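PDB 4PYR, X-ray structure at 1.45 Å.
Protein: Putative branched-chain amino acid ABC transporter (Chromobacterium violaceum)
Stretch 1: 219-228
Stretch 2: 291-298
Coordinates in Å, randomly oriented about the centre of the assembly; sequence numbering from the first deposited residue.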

# COMPACT_ATOMS: atom_id res chain seq x y z
N PHE A 219 -2.25 12.17 9.03
CA PHE A 219 -2.46 10.96 8.25
C PHE A 219 -1.12 10.24 8.03
O PHE A 219 -0.07 10.76 8.36
N ILE A 220 -1.22 9.00 7.56
CA ILE A 220 -0.04 8.23 7.19
C ILE A 220 -0.07 7.97 5.71
O ILE A 220 -1.12 7.78 5.10
N ASP A 221 1.12 7.99 5.11
CA ASP A 221 1.26 7.73 3.70
C ASP A 221 2.74 7.43 3.42
O ASP A 221 3.56 7.46 4.32
N MSE A 222 3.04 7.17 2.17
CA MSE A 222 4.37 6.87 1.73
C MSE A 222 5.40 7.93 1.98
O MSE A 222 5.14 9.11 1.78
N PRO A 223 6.63 7.53 2.35
CA PRO A 223 7.79 8.46 2.31
C PRO A 223 7.90 9.20 0.99
O PRO A 223 8.29 10.40 0.97
N TRP A 224 7.50 8.53 -0.09
CA TRP A 224 7.55 9.13 -1.41
C TRP A 224 6.86 10.52 -1.45
O TRP A 224 7.33 11.43 -2.18
N PHE A 225 5.76 10.66 -0.71
CA PHE A 225 5.04 11.93 -0.60
C PHE A 225 5.46 12.75 0.62
O PHE A 225 5.53 14.00 0.57
N LEU A 226 5.68 12.10 1.76
CA LEU A 226 5.81 12.81 3.03
C LEU A 226 7.25 13.15 3.47
O LEU A 226 7.40 13.92 4.41
N MSE A 227 8.25 12.53 2.86
CA MSE A 227 9.63 12.66 3.32
C MSE A 227 10.53 12.95 2.15
O MSE A 227 11.27 12.09 1.70
N PRO A 228 10.48 14.19 1.62
CA PRO A 228 11.29 14.54 0.47
C PRO A 228 12.78 14.29 0.68
O PRO A 228 13.48 13.94 -0.29
N GLU A 291 5.29 -6.18 4.73
CA GLU A 291 4.45 -5.17 5.32
C GLU A 291 5.15 -3.82 5.29
O GLU A 291 6.38 -3.75 5.23
N ARG A 292 4.35 -2.76 5.23
CA ARG A 292 4.81 -1.41 4.98
C ARG A 292 4.51 -0.53 6.17
O ARG A 292 3.34 -0.26 6.48
N GLN A 293 5.57 -0.04 6.80
CA GLN A 293 5.47 0.83 7.97
C GLN A 293 5.60 2.25 7.46
O GLN A 293 6.57 2.58 6.77
N LEU A 294 4.63 3.10 7.79
CA LEU A 294 4.51 4.40 7.15
C LEU A 294 4.75 5.54 8.13
O LEU A 294 4.31 5.48 9.28
N PRO A 295 5.36 6.63 7.64
CA PRO A 295 5.50 7.86 8.40
C PRO A 295 4.15 8.64 8.46
O PRO A 295 3.22 8.42 7.65
N ALA A 296 4.06 9.52 9.44
CA ALA A 296 2.91 10.38 9.60
C ALA A 296 3.20 11.72 9.00
O ALA A 296 4.32 12.17 8.91
N GLY A 297 2.12 12.37 8.60
CA GLY A 297 2.12 13.68 8.00
C GLY A 297 0.92 14.44 8.46
O GLY A 297 0.06 13.91 9.17
N VAL A 298 0.87 15.72 8.08
CA VAL A 298 -0.25 16.58 8.40
C VAL A 298 -0.67 17.18 7.08
O VAL A 298 0.16 17.73 6.35

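The two stretches meet as a short antiparallel ladder that gives way to side-chain packing. Phe219 and Gly297 form the hydrogen-bonded pair, with Phe219 N donating to Gly297 O at 2.9 Å and Gly297 N donating to Phe219 O at 2.7 Å. The next pair, Ile220 with Ala296, makes no such bonds, but Ile220 CA and Ala296 CA lie 4.4 Å apart. A weak hydrogen bond from Asp221 N to Pro295 O (3.3 Å) extends the pairing beyond the strand.

The sheet alternation sends Phe219 and Ile220 to opposite faces. On the face of Phe219, chi1 is p (72°) and chi2 is -74°, and the ring reaches back toward the partner strand although its CA-to-CB bond simply follows the sheet face. Its edge meets the Val298 backbone, with Phe219 CE1 3.7 Å from Val298 C. The absence of a side chain at Gly297 matters here: an ideal CB would lie 2.7 Å from Leu226 CD2, a clash, and a tight 3.5 Å from Phe219 CE1. The ring and the leucine thus occupy space that a side chain at this position would need.

On the other face, Ile220 adopts chi1 p (55°) and chi2 t (174°). Its CB lies 4.1 Å from Leu294 CB, while its CG2 comes within 4.3 Å of Ala296 CB, so the branched side chain touches residues before and after Pro295. Leu294 points toward stretch 1 in the m,t conformation (-60°, 180°), and its CD2 approaches Met222 N at 4.2 Å.

Pro295 has the largest covered area of any residue in the contact. Its CA-to-CB bond points sideways, and its ring, C-gamma endo, packs against Pro223 at the start of the short helix and Met227 just after it: Pro295 CD is 3.7 Å from Pro223 CD, and Pro295 CB is 3.7 Å from the SE atom of selenomethionine Met227. Asp221 O also sits 3.1 Å from Pro295 CD. Leu226 points inward from the helix, again m,t (-63°, 178°), bringing its CD1 to 4.3 Å from Pro295 CG and 3.6 Å from Pro295 O. Met227, the first residue to leave helical geometry, is m,t,p; the p value of chi3 describes the turn of its terminal methyl about the CG-SE bond. Trp224 and Phe225 make no contact with stretch 2.

The polar side chains meet through water. Asp221 points away from stretch 2, with chi1 t (-152°), and its OD1 accepts a hydrogen bond from Met222 N at 2.8 Å, just before the helix. Water 1 donates to Asp221 OD1 (2.8 Å) and accepts from Arg292 NH1 (3.1 Å), bridging the carboxylate and the guanidinium. Arg292 points toward stretch 1 with chi1 m, chi2 t and chi3 m. Selenomethionine Met222, m,t,t, starts away from stretch 2, but its side chain comes nearer farther out: Met222 CG lies 3.9 Å from Arg292 NH1, at the edge of the guanidinium. Both charged groups have further hydrogen bonds elsewhere in the structure.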

# COMPACT_ATOMS: atom_id res chain seq x y z
CB PHE A 219 -3.15 11.32 6.93
CG PHE A 219 -2.26 12.03 5.95
CD1 PHE A 219 -1.91 13.35 6.13
CD2 PHE A 219 -1.79 11.38 4.82
CE1 PHE A 219 -1.07 14.00 5.25
CE2 PHE A 219 -0.99 12.04 3.89
CZ PHE A 219 -0.61 13.34 4.12
CB ILE A 220 0.07 6.90 8.02
CG1 ILE A 220 -1.19 6.06 7.89
CG2 ILE A 220 0.30 7.23 9.50
CD1 ILE A 220 -1.05 4.70 8.55
CB ASP A 221 0.78 8.95 2.86
CG ASP A 221 0.25 8.57 1.48
OD1 ASP A 221 0.49 7.48 0.98
OD2 ASP A 221 -0.45 9.43 0.87
CB MSE A 222 4.37 6.70 0.22
CG MSE A 222 3.46 5.57 -0.22
SE MSE A 222 3.83 5.32 -2.12
CE MSE A 222 2.76 3.65 -2.18
CB PRO A 223 8.99 7.52 2.51
CG PRO A 223 8.41 6.43 3.32
CD PRO A 223 7.02 6.18 2.79
CB TRP A 224 6.91 8.19 -2.42
CG TRP A 224 7.03 8.65 -3.84
CD1 TRP A 224 6.02 9.06 -4.67
CD2 TRP A 224 8.23 8.70 -4.61
NE1 TRP A 224 6.52 9.38 -5.91
CE2 TRP A 224 7.88 9.16 -5.90
CE3 TRP A 224 9.56 8.44 -4.34
CZ2 TRP A 224 8.82 9.37 -6.89
CZ3 TRP A 224 10.49 8.63 -5.34
CH2 TRP A 224 10.12 9.07 -6.58
CB PHE A 225 3.52 11.68 -0.51
CG PHE A 225 2.96 10.90 -1.68
CD1 PHE A 225 3.06 11.34 -2.96
CD2 PHE A 225 2.32 9.70 -1.46
CE1 PHE A 225 2.53 10.62 -4.02
CE2 PHE A 225 1.83 8.95 -2.51
CZ PHE A 225 1.91 9.42 -3.78
CB LEU A 226 5.13 12.00 4.14
CG LEU A 226 3.64 11.81 3.97
CD1 LEU A 226 3.09 10.96 5.09
CD2 LEU A 226 2.94 13.16 3.90
CB MSE A 227 10.01 11.33 3.99
CG MSE A 227 9.22 11.12 5.27
SE MSE A 227 9.87 9.45 6.13
CE MSE A 227 11.69 10.02 6.61
CB PRO A 228 11.02 16.04 0.25
CG PRO A 228 10.09 16.47 1.32
CD PRO A 228 9.54 15.26 2.00
CB GLU A 291 3.96 -5.59 6.68
CG GLU A 291 3.21 -6.93 6.63
CD GLU A 291 2.84 -7.47 7.99
OE1 GLU A 291 3.46 -7.04 9.00
OE2 GLU A 291 1.93 -8.35 8.02
CB ARG A 292 4.08 -0.75 3.82
CG ARG A 292 4.32 -1.24 2.41
CD ARG A 292 3.75 -0.24 1.43
NE ARG A 292 2.33 -0.05 1.64
CZ ARG A 292 1.66 1.11 1.60
NH1 ARG A 292 2.27 2.27 1.42
NH2 ARG A 292 0.36 1.09 1.79
CB GLN A 293 6.57 0.49 8.93
CG GLN A 293 6.24 0.60 10.39
CD GLN A 293 7.39 0.13 11.24
OE1 GLN A 293 7.26 -0.83 12.05
NE2 GLN A 293 8.56 0.72 11.01
CB LEU A 294 3.11 4.61 6.57
CG LEU A 294 2.65 3.62 5.51
CD1 LEU A 294 1.25 4.02 5.09
CD2 LEU A 294 3.58 3.59 4.32
CB PRO A 295 6.53 8.64 7.58
CG PRO A 295 6.27 8.20 6.18
CD PRO A 295 5.88 6.75 6.28
CB ALA A 296 2.56 10.55 11.06
CB VAL A 298 0.13 17.67 9.44
CG1 VAL A 298 -0.99 18.67 9.61
CG2 VAL A 298 0.45 17.06 10.78
O HOH W 1 0.38 4.69 1.24